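HydG protein (Carboxydothermus hydrogenoformans, PDB 4RTB) is a radical SAM maturase of [FeFe]-hydrogenase that carries a [4Fe-4S] cluster and probably makes the CO and cyanide ligands of the hydrogenase active site. Local coordinates at residues Ser210-Val215 with Pro257-Leu262; Pro389-Ala394 with Leu423-Glu428. All blocks are in the same frame, centred on the assembly; numbering follows the deposited sequence.

Contact 1. Residues Ser210-Val215 with Pro257-Leu262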
loop_
_atom_site.group_PDB
_atom_site.type_symbol
_atom_site.label_atom_id
_atom_site.label_comp_id
_atom_site.label_asym_id
_atom_site.label_seq_id
_atom_site.Cartn_x
_atom_site.Cartn_y
_atom_site.Cartn_z
ATOM N N SER A 210 -11.166 -9.357 -0.300
ATOM C CA SER A 210 -12.419 -9.113 -1.001
ATOM C C SER A 210 -13.543 -8.746 -0.047
ATOM O O SER A 210 -13.663 -9.309 1.040
ATOM C CB SER A 210 -12.835 -10.328 -1.822
ATOM O OG SER A 210 -14.177 -10.178 -2.253
ATOM N N TYR A 211 -14.373 -7.805 -0.480
ATOM C CA TYR A 211 -15.500 -7.349 0.316
ATOM C C TYR A 211 -16.787 -8.060 -0.075
ATOM O O TYR A 211 -17.834 -7.830 0.530
ATOM C CB TYR A 211 -15.666 -5.836 0.174
ATOM C CG TYR A 211 -14.653 -5.056 0.972
ATOM C CD1 TYR A 211 -13.411 -4.740 0.440
ATOM C CD2 TYR A 211 -14.935 -4.647 2.266
ATOM C CE1 TYR A 211 -12.480 -4.032 1.175
ATOM C CE2 TYR A 211 -14.014 -3.940 3.006
ATOM C CZ TYR A 211 -12.790 -3.636 2.457
ATOM O OH TYR A 211 -11.878 -2.934 3.200
ATOM N N ASN A 212 -16.713 -8.920 -1.086
ATOM C CA ASN A 212 -17.866 -9.730 -1.458
ATOM C C ASN A 212 -17.795 -11.093 -0.789
ATOM O O ASN A 212 -16.960 -11.920 -1.156
ATOM C CB ASN A 212 -17.963 -9.892 -2.976
ATOM C CG ASN A 212 -19.372 -10.221 -3.436
ATOM O OD1 ASN A 212 -20.340 -10.013 -2.702
ATOM N ND2 ASN A 212 -19.496 -10.732 -4.655
ATOM N N PRO A 213 -18.675 -11.329 0.198
ATOM C CA PRO A 213 -18.712 -12.597 0.935
ATOM C C PRO A 213 -18.892 -13.789 0.003
ATOM O O PRO A 213 -18.458 -14.894 0.322
ATOM C CB PRO A 213 -19.929 -12.441 1.852
ATOM C CG PRO A 213 -20.144 -10.972 1.958
ATOM C CD PRO A 213 -19.735 -10.406 0.637
ATOM N N GLU A 214 -19.516 -13.549 -1.146
ATOM C CA GLU A 214 -19.821 -14.612 -2.093
ATOM C C GLU A 214 -18.588 -15.062 -2.875
ATOM O O GLU A 214 -18.508 -16.217 -3.294
ATOM C CB GLU A 214 -20.927 -14.167 -3.056
ATOM C CG GLU A 214 -22.191 -13.651 -2.370
ATOM C CD GLU A 214 -22.739 -14.612 -1.324
ATOM O OE1 GLU A 214 -22.814 -15.830 -1.600
ATOM O OE2 GLU A 214 -23.096 -14.146 -0.220
ATOM N N VAL A 215 -17.630 -14.159 -3.076
ATOM C CA VAL A 215 -16.383 -14.534 -3.737
ATOM C C VAL A 215 -15.284 -14.751 -2.693
ATOM O O VAL A 215 -14.314 -15.473 -2.939
ATOM C CB VAL A 215 -15.936 -13.479 -4.793
ATOM C CG1 VAL A 215 -17.143 -12.911 -5.525
ATOM C CG2 VAL A 215 -15.132 -12.365 -4.158
ATOM N N PRO A 257 -14.286 -5.738 -9.875
ATOM C CA PRO A 257 -13.421 -4.675 -9.351
ATOM C C PRO A 257 -14.231 -3.496 -8.819
ATOM O O PRO A 257 -13.830 -2.849 -7.845
ATOM C CB PRO A 257 -12.586 -4.264 -10.572
ATOM C CG PRO A 257 -12.756 -5.380 -11.560
ATOM C CD PRO A 257 -14.117 -5.917 -11.325
ATOM N N LEU A 258 -15.364 -3.234 -9.464
ATOM C CA LEU A 258 -16.283 -2.187 -9.038
ATOM C C LEU A 258 -16.694 -2.379 -7.583
ATOM O O LEU A 258 -16.668 -1.440 -6.781
ATOM C CB LEU A 258 -17.521 -2.172 -9.940
ATOM C CG LEU A 258 -18.701 -1.307 -9.496
ATOM C CD1 LEU A 258 -18.264 0.136 -9.346
ATOM C CD2 LEU A 258 -19.863 -1.420 -10.475
ATOM N N PHE A 259 -17.056 -3.612 -7.250
ATOM C CA PHE A 259 -17.535 -3.929 -5.915
ATOM C C PHE A 259 -16.456 -3.743 -4.850
ATOM O O PHE A 259 -16.728 -3.206 -3.779
ATOM C CB PHE A 259 -18.071 -5.359 -5.870
ATOM C CG PHE A 259 -18.797 -5.687 -4.601
ATOM C CD1 PHE A 259 -20.155 -5.450 -4.489
ATOM C CD2 PHE A 259 -18.121 -6.224 -3.520
ATOM C CE1 PHE A 259 -20.828 -5.747 -3.320
ATOM C CE2 PHE A 259 -18.788 -6.519 -2.350
ATOM C CZ PHE A 259 -20.143 -6.283 -2.250
ATOM N N GLU A 260 -15.239 -4.196 -5.143
ATOM C CA GLU A 260 -14.134 -4.074 -4.196
ATOM C C GLU A 260 -13.730 -2.611 -4.002
ATOM O O GLU A 260 -13.464 -2.174 -2.877
ATOM C CB GLU A 260 -12.932 -4.904 -4.659
ATOM C CG GLU A 260 -12.673 -6.165 -3.835
ATOM C CD GLU A 260 -13.517 -7.353 -4.271
ATOM O OE1 GLU A 260 -13.261 -7.900 -5.366
ATOM O OE2 GLU A 260 -14.431 -7.746 -3.515
ATOM N N LEU A 261 -13.686 -1.864 -5.104
ATOM C CA LEU A 261 -13.407 -0.431 -5.057
ATOM C C LEU A 261 -14.422 0.300 -4.189
ATOM O O LEU A 261 -14.058 1.120 -3.343
ATOM C CB LEU A 261 -13.407 0.163 -6.467
ATOM C CG LEU A 261 -13.485 1.690 -6.559
ATOM C CD1 LEU A 261 -12.265 2.337 -5.920
ATOM C CD2 LEU A 261 -13.633 2.128 -8.007
ATOM N N LEU A 262 -15.697 0.001 -4.420
ATOM C CA LEU A 262 -16.779 0.500 -3.580
ATOM C C LEU A 262 -16.552 0.150 -2.107
ATOM O O LEU A 262 -16.670 1.004 -1.219
ATOM C CB LEU A 262 -18.114 -0.078 -4.054
ATOM C CG LEU A 262 -19.104 0.788 -4.834
ATOM C CD1 LEU A 262 -18.411 1.958 -5.506
ATOM C CD2 LEU A 262 -19.826 -0.068 -5.861
#
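Glu260 and Phe259, consecutive residues in the first turn of helix 257-275, hold the turn Ser210-Asn212 from two directions. The Glu260 chain bends at chi2 (84°), bringing its carboxylate back to the turn, where OE2 takes two hydrogen bonds: from Ser210 OG at 2.8 Å and from Tyr211 N at 3.0 Å. Both donors reach OE2 from the same face of the carboxylate; the hydroxyl stands well above the plane, while the amide comes in on the anti side, less tilted. Ser210 OG in turn accepts from Asn212 N (3.1 Å), which makes an ST turn. Phe259 lies alongside this polar cluster. Its rim points at the backbone, with CE2 3.3 Å from Tyr211 O near the ring plane. The Asn212 side chain crosses it at about a right angle: Asn212 CG sits over one face, offset toward the rim and 3.9 Å from Phe259 CE2, with the amide plane turned 45° from the ring. The Tyr211 ring stays beside the same helix, where its OH is hydrogen-bonded to His267 ND1. The contact joins the loop that follows SAM-binding Glu209, with the Ser210 side chain about 9 Å from the bound SAM, to a helix of the radical SAM alpha/beta barrel.

Contact 2. Residues Pro389-Ala394 with Leu423-Glu428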
loop_
_atom_site.group_PDB
_atom_site.type_symbol
_atom_site.label_atom_id
_atom_site.label_comp_id
_atom_site.label_asym_id
_atom_site.label_seq_id
_atom_site.Cartn_x
_atom_site.Cartn_y
_atom_site.Cartn_z
ATOM N N PRO A 389 11.892 10.913 -4.106
ATOM C CA PRO A 389 11.947 9.680 -3.317
ATOM C C PRO A 389 12.168 9.988 -1.844
ATOM O O PRO A 389 12.987 10.850 -1.523
ATOM C CB PRO A 389 13.148 8.930 -3.904
ATOM C CG PRO A 389 13.460 9.621 -5.201
ATOM C CD PRO A 389 13.058 11.043 -4.994
ATOM N N SER A 390 11.455 9.293 -0.964
ATOM C CA SER A 390 11.553 9.570 0.462
ATOM C C SER A 390 11.668 8.295 1.285
ATOM O O SER A 390 11.333 7.204 0.823
ATOM C CB SER A 390 10.347 10.380 0.929
ATOM O OG SER A 390 9.492 10.662 -0.161
ATOM N N PHE A 391 12.158 8.456 2.509
ATOM C CA PHE A 391 12.377 7.344 3.419
ATOM C C PHE A 391 12.129 7.827 4.848
ATOM O O PHE A 391 13.022 7.743 5.693
ATOM C CB PHE A 391 13.806 6.798 3.283
ATOM C CG PHE A 391 14.277 6.639 1.860
ATOM C CD1 PHE A 391 14.926 7.677 1.209
ATOM C CD2 PHE A 391 14.088 5.447 1.182
ATOM C CE1 PHE A 391 15.365 7.535 -0.098
ATOM C CE2 PHE A 391 14.526 5.296 -0.124
ATOM C CZ PHE A 391 15.167 6.342 -0.764
ATOM N N CYS A 392 10.925 8.332 5.115
ATOM C CA CYS A 392 10.670 9.069 6.353
ATOM C C CYS A 392 9.427 8.639 7.133
ATOM O O CYS A 392 9.488 8.485 8.364
ATOM C CB CYS A 392 10.549 10.560 6.042
ATOM S SG CYS A 392 9.206 10.970 4.900
ATOM N N THR A 393 8.322 8.450 6.405
ATOM C CA THR A 393 6.968 8.334 6.972
ATOM C C THR A 393 6.526 9.639 7.636
ATOM O O THR A 393 7.026 10.722 7.287
ATOM C CB THR A 393 6.834 7.182 8.008
ATOM N N ALA A 394 5.584 9.520 8.577
ATOM C CA ALA A 394 4.921 10.671 9.195
ATOM C C ALA A 394 4.369 11.628 8.139
ATOM O O ALA A 394 4.459 12.851 8.294
ATOM C CB ALA A 394 5.878 11.410 10.128
ATOM N N LEU A 423 12.678 15.832 1.805
ATOM C CA LEU A 423 13.922 16.386 1.290
ATOM C C LEU A 423 15.114 15.813 2.023
ATOM O O LEU A 423 16.032 15.293 1.402
ATOM C CB LEU A 423 13.934 17.909 1.418
ATOM C CG LEU A 423 13.109 18.722 0.424
ATOM C CD1 LEU A 423 13.050 20.174 0.868
ATOM C CD2 LEU A 423 13.698 18.607 -0.970
ATOM N N PHE A 424 15.088 15.897 3.348
ATOM C CA PHE A 424 16.238 15.476 4.137
ATOM C C PHE A 424 16.384 13.965 4.223
ATOM O O PHE A 424 17.499 13.466 4.374
ATOM C CB PHE A 424 16.171 16.087 5.533
ATOM C CG PHE A 424 16.605 17.516 5.567
ATOM C CD1 PHE A 424 17.941 17.843 5.416
ATOM C CD2 PHE A 424 15.681 18.537 5.713
ATOM C CE1 PHE A 424 18.353 19.158 5.431
ATOM C CE2 PHE A 424 16.086 19.857 5.728
ATOM C CZ PHE A 424 17.425 20.167 5.585
ATOM N N SER A 425 15.280 13.234 4.123
ATOM C CA SER A 425 15.378 11.782 4.055
ATOM C C SER A 425 16.133 11.404 2.782
ATOM O O SER A 425 17.037 10.558 2.801
ATOM C CB SER A 425 13.996 11.124 4.089
ATOM O OG SER A 425 13.237 11.446 2.940
ATOM N N PHE A 426 15.779 12.064 1.682
ATOM C CA PHE A 426 16.455 11.824 0.413
ATOM C C PHE A 426 17.908 12.298 0.461
ATOM O O PHE A 426 18.786 11.692 -0.157
ATOM C CB PHE A 426 15.710 12.511 -0.730
ATOM C CG PHE A 426 16.267 12.199 -2.090
ATOM C CD1 PHE A 426 16.772 13.206 -2.895
ATOM C CD2 PHE A 426 16.292 10.895 -2.559
ATOM C CE1 PHE A 426 17.287 12.922 -4.148
ATOM C CE2 PHE A 426 16.806 10.603 -3.810
ATOM C CZ PHE A 426 17.304 11.619 -4.605
ATOM N N VAL A 427 18.157 13.379 1.196
ATOM C CA VAL A 427 19.516 13.866 1.403
ATOM C C VAL A 427 20.341 12.775 2.071
ATOM O O VAL A 427 21.437 12.448 1.616
ATOM C CB VAL A 427 19.553 15.152 2.267
ATOM C CG1 VAL A 427 20.977 15.468 2.694
ATOM C CG2 VAL A 427 18.959 16.332 1.516
ATOM N N GLU A 428 19.795 12.202 3.140
ATOM C CA GLU A 428 20.471 11.135 3.873
ATOM C C GLU A 428 20.733 9.928 2.985
ATOM O O GLU A 428 21.806 9.317 3.054
ATOM C CB GLU A 428 19.656 10.712 5.093
ATOM C CG GLU A 428 20.296 9.583 5.881
ATOM C CD GLU A 428 19.853 9.562 7.325
ATOM O OE1 GLU A 428 18.972 10.368 7.684
ATOM O OE2 GLU A 428 20.390 8.746 8.101
#
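Ser425 OG is shared by the residue just after strand 388-390 and its own helix: it accepts a weak hydrogen bond from Phe391 N (3.2 Å, N-H...O angle 163°) and is also hydrogen-bonded to Ala422 O, one turn earlier. OG sits between the backbone N and the carbonyl carbon of Ser425, near its own helix backbone and still facing the segment 389-394. Ser425 CB meets Cys392 CB at 4.0 Å, two residues beyond the strand.

One residue on, Phe426 carries the apolar half of the contact. Its CG is anti to the backbone N (chi1 -174°), which puts the ring under the Pro389 pyrrolidine, the two crossing obliquely. The pyrrolidine lies over one face, displaced toward the rim, with Pro389 CD 4.2 Å from the centroid of the Phe426 ring in a CH-pi contact and Pro389 CG 3.8 Å from Phe426 CE2. At the root of the side chain, Phe426 CB packs against Pro389 O at 3.3 Å. The Phe391 and Phe426 rings meet edge to edge, Phe391 CE1 4.3 Å from Phe426 CD2, and the Phe391 ring also lies against Tyr429, with the two ring planes about 20° apart.

Ser390 pairs through its backbone with Ile96 and Leu98 of strand 95-105, and Phe391 rests on Leu98 of that strand. Away from the annotated sites, helix 419-432 of the C-terminal part thus covers the end of a strand of the parallel barrel sheet. Helices 438-454 and 459-468 pack on it elsewhere, Leu448 touching Leu423 and Val427, and Ile461 touching Phe424.

Overall arrangement
From the N terminus, the chain passes through helices and then strand 95-105 before reaching contact 1, which closes a loop of 41 residues between Ser210-Val215 and Pro257-Leu262 inside the radical SAM region. Contact 2 opens only after that loop is complete and spans 28 residues, part of them not modelled, between Pro389-Ala394 and Leu423-Glu428. The two are in series, neither nested nor crossed. The centres of contact 1 and contact 2 are about 35 Å apart, on opposite sides of the chain's centre. Contact 1 joins a loop near the SAM site to helix 257-275; contact 2 joins strand 388-390, which pairs with strand 95-105, to helix 419-432, the first of the C-terminal helices.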